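Local coordinates for bifunctional dTDP-4-dehydrorhamnose 3,5-epimerase/dTDP-4-dehydrorhamnose reductase (Arabidopsis thaliana, PDB 4QQR), which catalyses the 3,5-epimerization of dTDP-4-dehydro-6-deoxy-glucose and the subsequent NADPH-dependent reduction that yields dTDP-beta-L-rhamnose, at residues 122-125 with 126-129; 141-144 with 145-149. All coordinates share one frame; numbering follows the deposited sequence.

Interaction 1 of 2, residues 122-125 with 126-129; sequences GHPL and GSGI. With ZN (zinc ion), chain C.
Gly126 and Ser127 fold back toward Pro124 to close a tight turn on the protein surface, in the long loop between strand 107-113 and helix 143-155. Gly126, with a phi of 94°, takes the third position of a type II beta turn that runs from Pro124 to Ser127, the position where a positive phi is expected. Ser127 then grips Pro124 O twice. Its backbone N donates at 3.1 Å to Pro124 O from above the carbonyl plane, while Ser127 OG lies in that plane, on a lone pair, 2.9 Å from Pro124 O. A chi1 of 72° tucks the hydroxyl between its own backbone N and carbonyl carbon, so that OG also lies beside the proline ring, 3.2 Å from Pro124 CD. Ser127 OG in turn accepts from Ile129 N, 3.0 Å away, which makes an ST turn overlapping the beta turn; Gly128 N and Pro124 O share a water through weak bonds. Ile129 sends CG2 obliquely to the imidazole, 4.0 Å from His123 CD2. That ring coordinates a zinc ion through His123 NE2 at 2.5 Å, with Asp135 as a further ligand, and the Asp120 carboxylate is hydrogen-bonded to His123 ND1.

Interaction 2 of 2, residues 141-144 with 145-149; sequences GSFY and SKTKA
Hydrogen bonds between Ser142 and the turn that follows it start helix 143-155, among them Lys146 N to Ser142 O at 2.9 Å. Ser142 sits at the N-cap, where its OG accepts a weak bond from Ser145 N. The pattern continues with Lys148 N to Tyr144 O at 3.0 Å, and Phe143 O takes two donors: Thr147 N in the usual helical bond, and Thr147 OG1, 2.8 Å from Phe143 O and well above the carbonyl plane. A chi1 of -59° sets that hydroxyl beside its own backbone N, directed toward the N-terminal end of the helix. The chain of Lys146, bent at its outer torsions, lets NZ make weak hydrogen bonds to Gly141 O and to Thr140 O. Tyr144 and Lys148, one turn apart, match the Tyr-X-X-X-Lys signature of the short-chain dehydrogenase/reductase superfamily, to which this reductase family belongs. Packing follows the same spacing. The methylene Lys148 CG lies over one face of the Tyr144 ring, a CH-pi contact 3.9 Å from the centroid, and Lys148 CD and CE run on alongside the phenol oxygen. Over a face of the Phe143 ring, displaced toward its rim, comes Thr147 OG1, 3.3 Å from Phe143 CE1.

Interaction 1 closes before interaction 2 opens along the chain, and they stand apart: their centres are 22 Å from each other, with about 15 Å between nearest atoms. On the chain that runs from strand 107-113 into helix 143-155, they contrast a beta turn with an overlapping ST turn in 122-129 and a capped helix start in 141-149. His123 of the surface loop binds zinc; the Tyr144 side chain lies about 7 Å from a different zinc ion. That side chain is also about 4 Å from that of Val70, and Lys148 about 8 Å from Tyr111, both assigned to NADPH by similarity. Interaction 2 also faces the second subunit, whose Leu154 packs on Thr147.

Interaction 1 of 2, residues 122-125 with 126-129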
ATOM      1  N   GLY A 122     -26.058  -3.434   1.679  1.00 54.81           N
ATOM      2  CA  GLY A 122     -26.218  -3.942   0.325  1.00 56.70           C
ATOM      3  C   GLY A 122     -25.807  -5.396   0.222  1.00 57.08           C
ATOM      4  O   GLY A 122     -25.966  -6.029  -0.829  1.00 55.61           O
ATOM      5  N   HIS A 123     -25.253  -5.915   1.319  1.00 55.74           N
ATOM      6  CA  HIS A 123     -24.954  -7.342   1.458  1.00 55.91           C
ATOM      7  C   HIS A 123     -25.274  -7.777   2.893  1.00 55.32           C
ATOM      8  O   HIS A 123     -24.374  -8.094   3.676  1.00 52.73           O
ATOM      9  CB  HIS A 123     -23.483  -7.639   1.131  1.00 53.66           C
ATOM     10  CG  HIS A 123     -22.933  -6.828   0.003  1.00 53.67           C
ATOM     11  ND1 HIS A 123     -22.654  -5.476   0.122  1.00 51.68           N
ATOM     12  CD2 HIS A 123     -22.607  -7.161  -1.268  1.00 53.51           C
ATOM     13  CE1 HIS A 123     -22.187  -5.022  -1.021  1.00 52.67           C
ATOM     14  NE2 HIS A 123     -22.141  -6.024  -1.884  1.00 54.23           N
ATOM     15  N   PRO A 124     -26.569  -7.789   3.248  1.00 57.26           N
ATOM     16  CA  PRO A 124     -26.915  -7.980   4.665  1.00 56.10           C
ATOM     17  C   PRO A 124     -26.745  -9.408   5.171  1.00 53.00           C
ATOM     18  O   PRO A 124     -26.801 -10.361   4.392  1.00 55.31           O
ATOM     19  CB  PRO A 124     -28.383  -7.550   4.734  1.00 57.68           C
ATOM     20  CG  PRO A 124     -28.907  -7.691   3.319  1.00 60.47           C
ATOM     21  CD  PRO A 124     -27.748  -7.582   2.381  1.00 56.55           C
ATOM     22  N   LEU A 125     -26.520  -9.534   6.475  1.00 46.09           N
ATOM     23  CA  LEU A 125     -26.469 -10.825   7.137  1.00 46.97           C
ATOM     24  C   LEU A 125     -27.744 -11.613   6.845  1.00 54.73           C
ATOM     25  O   LEU A 125     -28.848 -11.140   7.120  1.00 56.93           O
ATOM     26  CB  LEU A 125     -26.316 -10.609   8.641  1.00 49.88           C
ATOM     27  CG  LEU A 125     -26.602 -11.775   9.590  1.00 58.21           C
ATOM     28  CD1 LEU A 125     -25.631 -12.941   9.333  1.00 53.86           C
ATOM     29  CD2 LEU A 125     -26.561 -11.323  11.061  1.00 46.48           C
ATOM     30  N   GLY A 126     -27.591 -12.800   6.262  1.00 57.08           N
ATOM     31  CA  GLY A 126     -28.719 -13.676   5.982  1.00 54.68           C
ATOM     32  C   GLY A 126     -29.327 -13.547   4.592  1.00 62.44           C
ATOM     33  O   GLY A 126     -30.201 -14.332   4.216  1.00 66.60           O
ATOM     34  N   SER A 127     -28.868 -12.565   3.822  1.00 59.42           N
ATOM     35  CA  SER A 127     -29.474 -12.262   2.522  1.00 63.55           C
ATOM     36  C   SER A 127     -29.068 -13.205   1.394  1.00 65.32           C
ATOM     37  O   SER A 127     -29.705 -13.225   0.334  1.00 67.02           O
ATOM     38  CB  SER A 127     -29.115 -10.846   2.090  1.00 62.68           C
ATOM     39  OG  SER A 127     -27.747 -10.761   1.713  1.00 61.61           O
ATOM     40  N   GLY A 128     -27.991 -13.954   1.598  1.00 61.73           N
ATOM     41  CA  GLY A 128     -27.448 -14.773   0.532  1.00 59.40           C
ATOM     42  C   GLY A 128     -26.783 -13.938  -0.553  1.00 53.86           C
ATOM     43  O   GLY A 128     -26.337 -14.476  -1.566  1.00 51.36           O
ATOM     44  N   ILE A 129     -26.728 -12.625  -0.347  1.00 52.01           N
ATOM     45  CA  ILE A 129     -26.008 -11.740  -1.259  1.00 55.86           C
ATOM     46  C   ILE A 129     -24.562 -11.596  -0.809  1.00 53.82           C
ATOM     47  O   ILE A 129     -24.293 -11.068   0.278  1.00 54.42           O
ATOM     48  CB  ILE A 129     -26.646 -10.338  -1.342  1.00 56.78           C
ATOM     49  CG1 ILE A 129     -28.073 -10.446  -1.886  1.00 59.51           C
ATOM     50  CG2 ILE A 129     -25.788  -9.418  -2.206  1.00 55.85           C
ATOM     51  CD1 ILE A 129     -28.194 -11.348  -3.117  1.00 56.83           C
TER
HETATM   52 ZN    ZN C 401     -21.910  -6.744  -4.214  1.00 79.81          ZN
HETATM   53  O   HOH W   1     -25.327 -13.113   2.962  1.00 49.93           O

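Interaction 2 of 2, residues 141-144 with 145-149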
ATOM      1  N   GLY A 141     -11.157  -0.948   9.070  1.00 59.70           N
ATOM      2  CA  GLY A 141     -10.827  -0.215  10.273  1.00 56.75           C
ATOM      3  C   GLY A 141      -9.447  -0.638  10.726  1.00 60.08           C
ATOM      4  O   GLY A 141      -8.528   0.186  10.787  1.00 65.76           O
ATOM      5  N   SER A 142      -9.285  -1.929  11.009  1.00 58.54           N
ATOM      6  CA  SER A 142      -8.039  -2.435  11.590  1.00 58.99           C
ATOM      7  C   SER A 142      -6.852  -2.409  10.609  1.00 54.28           C
ATOM      8  O   SER A 142      -7.030  -2.470   9.387  1.00 54.14           O
ATOM      9  CB  SER A 142      -8.238  -3.843  12.177  1.00 57.71           C
ATOM     10  OG  SER A 142      -7.992  -4.866  11.215  1.00 61.45           O
ATOM     11  N   PHE A 143      -5.647  -2.316  11.160  1.00 52.68           N
ATOM     12  CA  PHE A 143      -4.418  -2.256  10.359  1.00 53.46           C
ATOM     13  C   PHE A 143      -4.263  -3.411   9.367  1.00 51.39           C
ATOM     14  O   PHE A 143      -4.039  -3.196   8.172  1.00 48.88           O
ATOM     15  CB  PHE A 143      -3.187  -2.209  11.261  1.00 44.99           C
ATOM     16  CG  PHE A 143      -1.898  -2.464  10.533  1.00 53.02           C
ATOM     17  CD1 PHE A 143      -1.262  -1.432   9.839  1.00 47.40           C
ATOM     18  CD2 PHE A 143      -1.318  -3.742  10.530  1.00 50.76           C
ATOM     19  CE1 PHE A 143      -0.076  -1.661   9.163  1.00 46.37           C
ATOM     20  CE2 PHE A 143      -0.129  -3.980   9.861  1.00 47.54           C
ATOM     21  CZ  PHE A 143       0.499  -2.934   9.175  1.00 49.82           C
ATOM     22  N   TYR A 144      -4.360  -4.630   9.874  1.00 49.87           N
ATOM     23  CA  TYR A 144      -4.209  -5.793   9.024  1.00 52.72           C
ATOM     24  C   TYR A 144      -5.166  -5.700   7.838  1.00 51.58           C
ATOM     25  O   TYR A 144      -4.774  -5.886   6.689  1.00 49.74           O
ATOM     26  CB  TYR A 144      -4.431  -7.097   9.811  1.00 53.43           C
ATOM     27  CG  TYR A 144      -4.017  -8.298   9.004  1.00 55.34           C
ATOM     28  CD1 TYR A 144      -2.678  -8.550   8.762  1.00 55.75           C
ATOM     29  CD2 TYR A 144      -4.961  -9.150   8.444  1.00 53.34           C
ATOM     30  CE1 TYR A 144      -2.284  -9.622   8.005  1.00 57.94           C
ATOM     31  CE2 TYR A 144      -4.580 -10.231   7.680  1.00 52.08           C
ATOM     32  CZ  TYR A 144      -3.236 -10.461   7.458  1.00 58.13           C
ATOM     33  OH  TYR A 144      -2.816 -11.536   6.700  1.00 62.69           O
ATOM     34  N   SER A 145      -6.417  -5.363   8.132  1.00 55.57           N
ATOM     35  CA  SER A 145      -7.470  -5.273   7.125  1.00 52.77           C
ATOM     36  C   SER A 145      -7.221  -4.204   6.056  1.00 49.64           C
ATOM     37  O   SER A 145      -7.407  -4.441   4.861  1.00 46.73           O
ATOM     38  CB  SER A 145      -8.799  -4.997   7.807  1.00 49.30           C
ATOM     39  OG  SER A 145      -9.793  -5.766   7.182  1.00 54.55           O
ATOM     40  N   LYS A 146      -6.817  -3.021   6.498  1.00 51.85           N
ATOM     41  CA  LYS A 146      -6.569  -1.928   5.578  1.00 52.17           C
ATOM     42  C   LYS A 146      -5.375  -2.296   4.699  1.00 48.60           C
ATOM     43  O   LYS A 146      -5.381  -2.069   3.487  1.00 46.46           O
ATOM     44  CB  LYS A 146      -6.310  -0.641   6.359  1.00 52.99           C
ATOM     45  CG  LYS A 146      -6.693   0.634   5.622  1.00 53.13           C
ATOM     46  CD  LYS A 146      -6.413   1.872   6.481  1.00 58.65           C
ATOM     47  CE  LYS A 146      -6.771   1.622   7.954  1.00 57.53           C
ATOM     48  NZ  LYS A 146      -7.723   2.628   8.484  1.00 52.17           N
ATOM     49  N   THR A 147      -4.368  -2.906   5.318  1.00 47.40           N
ATOM     50  CA  THR A 147      -3.136  -3.250   4.621  1.00 45.55           C
ATOM     51  C   THR A 147      -3.347  -4.295   3.523  1.00 45.81           C
ATOM     52  O   THR A 147      -2.874  -4.123   2.384  1.00 41.68           O
ATOM     53  CB  THR A 147      -2.049  -3.706   5.605  1.00 43.29           C
ATOM     54  OG1 THR A 147      -1.799  -2.657   6.550  1.00 48.48           O
ATOM     55  CG2 THR A 147      -0.768  -4.016   4.876  1.00 43.00           C
ATOM     56  N   LYS A 148      -4.057  -5.372   3.850  1.00 45.27           N
ATOM     57  CA  LYS A 148      -4.306  -6.412   2.858  1.00 42.75           C
ATOM     58  C   LYS A 148      -5.162  -5.870   1.710  1.00 42.74           C
ATOM     59  O   LYS A 148      -4.917  -6.191   0.549  1.00 40.30           O
ATOM     60  CB  LYS A 148      -4.935  -7.638   3.503  1.00 42.48           C
ATOM     61  CG  LYS A 148      -4.026  -8.316   4.510  1.00 50.86           C
ATOM     62  CD  LYS A 148      -2.682  -8.753   3.906  1.00 50.17           C
ATOM     63  CE  LYS A 148      -2.817 -10.055   3.105  1.00 50.16           C
ATOM     64  NZ  LYS A 148      -1.492 -10.688   2.808  1.00 52.06           N
ATOM     65  N   ALA A 149      -6.141  -5.029   2.032  1.00 38.60           N
ATOM     66  CA  ALA A 149      -6.896  -4.340   0.986  1.00 43.64           C
ATOM     67  C   ALA A 149      -5.992  -3.524   0.040  1.00 43.00           C
ATOM     68  O   ALA A 149      -6.111  -3.656  -1.180  1.00 41.90           O
ATOM     69  CB  ALA A 149      -7.990  -3.462   1.574  1.00 41.50           C
TER